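Local structure of 11S globulin subunit beta (Cucurbita maxima, 2E9Q) at residues P337-N342 / N408-R413. The protein stores nitrogen and carbon in the pumpkin seed as an 11S globulin, a nutrient reservoir of the cupin family, which is hexameric when mature. Residues are numbered along the deposited sequence; the frame is centred on the assembly and turned at random.
Sequences PHYTVN and NLLAGR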
ATOM      1  N   PRO A 337     -26.055 -15.650  -7.344  1.00 54.11           N
ATOM      2  CA  PRO A 337     -25.423 -15.142  -6.125  1.00 52.60           C
ATOM      3  C   PRO A 337     -23.917 -15.305  -6.256  1.00 50.72           C
ATOM      4  O   PRO A 337     -23.423 -16.351  -6.674  1.00 43.86           O
ATOM      5  CB  PRO A 337     -26.016 -16.023  -5.020  1.00 51.83           C
ATOM      6  CG  PRO A 337     -26.510 -17.250  -5.750  1.00 48.76           C
ATOM      7  CD  PRO A 337     -27.066 -16.670  -7.016  1.00 50.37           C
ATOM      8  N   HIS A 338     -23.191 -14.261  -5.896  1.00 46.16           N
ATOM      9  CA  HIS A 338     -21.746 -14.296  -6.005  1.00 52.39           C
ATOM     10  C   HIS A 338     -21.160 -13.144  -5.197  1.00 48.24           C
ATOM     11  O   HIS A 338     -21.877 -12.267  -4.726  1.00 45.89           O
ATOM     12  CB  HIS A 338     -21.347 -14.081  -7.457  1.00 44.93           C
ATOM     13  CG  HIS A 338     -21.685 -12.713  -7.951  1.00 37.87           C
ATOM     14  ND1 HIS A 338     -22.944 -12.374  -8.390  1.00 41.43           N
ATOM     15  CD2 HIS A 338     -20.956 -11.572  -7.982  1.00 48.49           C
ATOM     16  CE1 HIS A 338     -22.979 -11.083  -8.670  1.00 40.95           C
ATOM     17  NE2 HIS A 338     -21.786 -10.573  -8.432  1.00 39.68           N
ATOM     18  N   TYR A 339     -19.844 -13.148  -5.066  1.00 42.16           N
ATOM     19  CA  TYR A 339     -19.167 -12.081  -4.372  1.00 43.86           C
ATOM     20  C   TYR A 339     -17.819 -11.899  -5.048  1.00 39.93           C
ATOM     21  O   TYR A 339     -17.315 -12.810  -5.703  1.00 42.18           O
ATOM     22  CB  TYR A 339     -18.987 -12.426  -2.892  1.00 34.10           C
ATOM     23  CG  TYR A 339     -18.083 -13.601  -2.642  1.00 44.20           C
ATOM     24  CD1 TYR A 339     -18.566 -14.914  -2.679  1.00 44.46           C
ATOM     25  CD2 TYR A 339     -16.743 -13.400  -2.343  1.00 41.76           C
ATOM     26  CE1 TYR A 339     -17.729 -15.984  -2.410  1.00 36.72           C
ATOM     27  CE2 TYR A 339     -15.913 -14.447  -2.081  1.00 44.36           C
ATOM     28  CZ  TYR A 339     -16.396 -15.738  -2.108  1.00 43.58           C
ATOM     29  OH  TYR A 339     -15.518 -16.762  -1.812  1.00 41.68           O
ATOM     30  N   THR A 340     -17.242 -10.715  -4.911  1.00 44.07           N
ATOM     31  CA  THR A 340     -15.949 -10.461  -5.501  1.00 38.87           C
ATOM     32  C   THR A 340     -14.939 -10.634  -4.399  1.00 43.39           C
ATOM     33  O   THR A 340     -15.010  -9.982  -3.359  1.00 38.89           O
ATOM     34  CB  THR A 340     -15.852  -9.055  -6.067  1.00 42.26           C
ATOM     35  OG1 THR A 340     -16.852  -8.895  -7.074  1.00 46.50           O
ATOM     36  CG2 THR A 340     -14.464  -8.821  -6.680  1.00 44.05           C
ATOM     37  N   VAL A 341     -13.985 -11.518  -4.632  1.00 39.00           N
ATOM     38  CA  VAL A 341     -13.000 -11.800  -3.625  1.00 38.37           C
ATOM     39  C   VAL A 341     -11.927 -10.752  -3.436  1.00 48.05           C
ATOM     40  O   VAL A 341     -11.376 -10.633  -2.346  1.00 45.43           O
ATOM     41  CB  VAL A 341     -12.328 -13.181  -3.881  1.00 50.87           C
ATOM     42  CG1 VAL A 341     -12.988 -13.879  -5.079  1.00 42.46           C
ATOM     43  CG2 VAL A 341     -10.830 -13.022  -4.093  1.00 35.49           C
ATOM     44  N   ASN A 342     -11.640  -9.975  -4.472  1.00 40.54           N
ATOM     45  CA  ASN A 342     -10.558  -9.021  -4.354  1.00 44.77           C
ATOM     46  C   ASN A 342     -10.840  -7.551  -4.623  1.00 42.66           C
ATOM     47  O   ASN A 342      -9.898  -6.778  -4.786  1.00 43.87           O
ATOM     48  CB  ASN A 342      -9.407  -9.478  -5.241  1.00 43.95           C
ATOM     49  CG  ASN A 342      -9.780  -9.474  -6.704  1.00 51.93           C
ATOM     50  OD1 ASN A 342     -10.953  -9.608  -7.056  1.00 48.04           O
ATOM     51  ND2 ASN A 342      -8.784  -9.331  -7.567  1.00 48.47           N
ATOM     52  N   ASN A 408     -16.605 -15.083  -7.404  1.00 50.75           N
ATOM     53  CA  ASN A 408     -16.861 -16.477  -7.081  1.00 55.16           C
ATOM     54  C   ASN A 408     -18.370 -16.681  -7.081  1.00 57.61           C
ATOM     55  O   ASN A 408     -19.108 -15.925  -6.437  1.00 58.88           O
ATOM     56  CB  ASN A 408     -16.310 -16.833  -5.698  1.00 59.79           C
ATOM     57  CG  ASN A 408     -14.871 -17.272  -5.739  1.00 61.47           C
ATOM     58  OD1 ASN A 408     -14.326 -17.747  -4.741  1.00 60.29           O
ATOM     59  ND2 ASN A 408     -14.238 -17.114  -6.896  1.00 59.36           N
ATOM     60  N   LEU A 409     -18.832 -17.692  -7.806  1.00 48.96           N
ATOM     61  CA  LEU A 409     -20.256 -17.980  -7.861  1.00 52.67           C
ATOM     62  C   LEU A 409     -20.623 -18.958  -6.759  1.00 46.43           C
ATOM     63  O   LEU A 409     -19.829 -19.827  -6.400  1.00 51.21           O
ATOM     64  CB  LEU A 409     -20.630 -18.573  -9.219  1.00 64.27           C
ATOM     65  CG  LEU A 409     -20.631 -17.604 -10.402  1.00 66.93           C
ATOM     66  CD1 LEU A 409     -19.232 -17.053 -10.625  1.00 76.23           C
ATOM     67  CD2 LEU A 409     -21.121 -18.338 -11.646  1.00 77.94           C
ATOM     68  N   LEU A 410     -21.821 -18.810  -6.213  1.00 54.35           N
ATOM     69  CA  LEU A 410     -22.250 -19.705  -5.150  1.00 63.53           C
ATOM     70  C   LEU A 410     -22.897 -20.956  -5.712  1.00 58.71           C
ATOM     71  O   LEU A 410     -22.766 -22.035  -5.132  1.00 69.31           O
ATOM     72  CB  LEU A 410     -23.214 -19.000  -4.189  1.00 60.65           C
ATOM     73  CG  LEU A 410     -22.596 -18.030  -3.177  1.00 64.69           C
ATOM     74  CD1 LEU A 410     -21.369 -18.679  -2.548  1.00 63.68           C
ATOM     75  CD2 LEU A 410     -22.204 -16.737  -3.855  1.00 72.28           C
ATOM     76  N   ALA A 411     -23.585 -20.812  -6.839  1.00 58.64           N
ATOM     77  CA  ALA A 411     -24.241 -21.949  -7.487  1.00 62.21           C
ATOM     78  C   ALA A 411     -24.072 -21.886  -9.007  1.00 67.07           C
ATOM     79  O   ALA A 411     -23.881 -20.808  -9.566  1.00 64.03           O
ATOM     80  CB  ALA A 411     -25.714 -21.967  -7.127  1.00 60.66           C
ATOM     81  N   GLY A 412     -24.148 -23.037  -9.675  1.00 71.54           N
ATOM     82  CA  GLY A 412     -23.997 -23.063 -11.125  1.00 65.40           C
ATOM     83  C   GLY A 412     -22.976 -24.094 -11.553  1.00 68.86           C
ATOM     84  O   GLY A 412     -22.527 -24.875 -10.719  1.00 67.51           O
ATOM     85  N   ARG A 413     -22.596 -24.103 -12.834  1.00 75.31           N
ATOM     86  CA  ARG A 413     -21.615 -25.079 -13.324  1.00 74.54           C
ATOM     87  C   ARG A 413     -20.251 -25.001 -12.650  1.00 74.95           C
ATOM     88  O   ARG A 413     -19.687 -26.034 -12.281  1.00 77.76           O
ATOM     89  CB  ARG A 413     -21.436 -24.962 -14.840  0.50 74.62           C
ATOM     90  CG  ARG A 413     -22.523 -25.657 -15.651  0.50 70.76           C
ATOM     91  CD  ARG A 413     -22.001 -26.106 -17.014  0.50 63.02           C
ATOM     92  NE  ARG A 413     -21.563 -24.991 -17.854  0.50 57.08           N
ATOM     93  CZ  ARG A 413     -22.380 -24.093 -18.397  0.50 51.10           C
ATOM     94  NH1 ARG A 413     -23.685 -24.171 -18.190  0.50 58.91           N
ATOM     95  NH2 ARG A 413     -21.891 -23.120 -19.153  0.50 57.49           N
TER
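Tyr-339 and Asn-408 form an antiparallel hydrogen-bonded pair, and His-338 faces Leu-409 as the adjoining non-hydrogen-bonded pair; Asn-408 N reaches Tyr-339 O at 2.9 Å, and Tyr-339 N returns the bond to Asn-408 O at 3.2 Å. A third bond, Leu-410 N to Pro-337 O at 3.0 Å, continues the ladder past the end of strand 407-409 and stays single because proline has no N-H to return. Tyr-339 and Asn-408 point the same way, side by side, their ring and amide planes 75° apart. With chi1 at 65°, Tyr-339 CG sits between the backbone N and the carbonyl carbon, and from there the ring comes under Asn-408 CB, which lies 4.1 Å from the ring centroid and 29° off the normal, a CH-pi contact over the face. Leu-410 CD2 approaches the same ring at its edge, 4.2 Å from Tyr-339 CD1, while Leu-410 CB packs on Pro-337 CG at 4.0 Å. The Tyr-339 hydroxyl is hydrogen-bonded to Gly-142 O of the second subunit, whose Phe-80 stacks on the ring. An alanine in place of Tyr-339 would probably leave Asn-408 CB without its aromatic face and the Gly-142 carbonyl of the second subunit without its hydroxyl partner. Strand 334-340 lies between 407-409 and 384-390 in the C-terminal cupin barrel, where Pro-337 and Leu-410 touch Ile-386 and Val-384, respectively, and the second subunit packs on Val-341 and Asn-408.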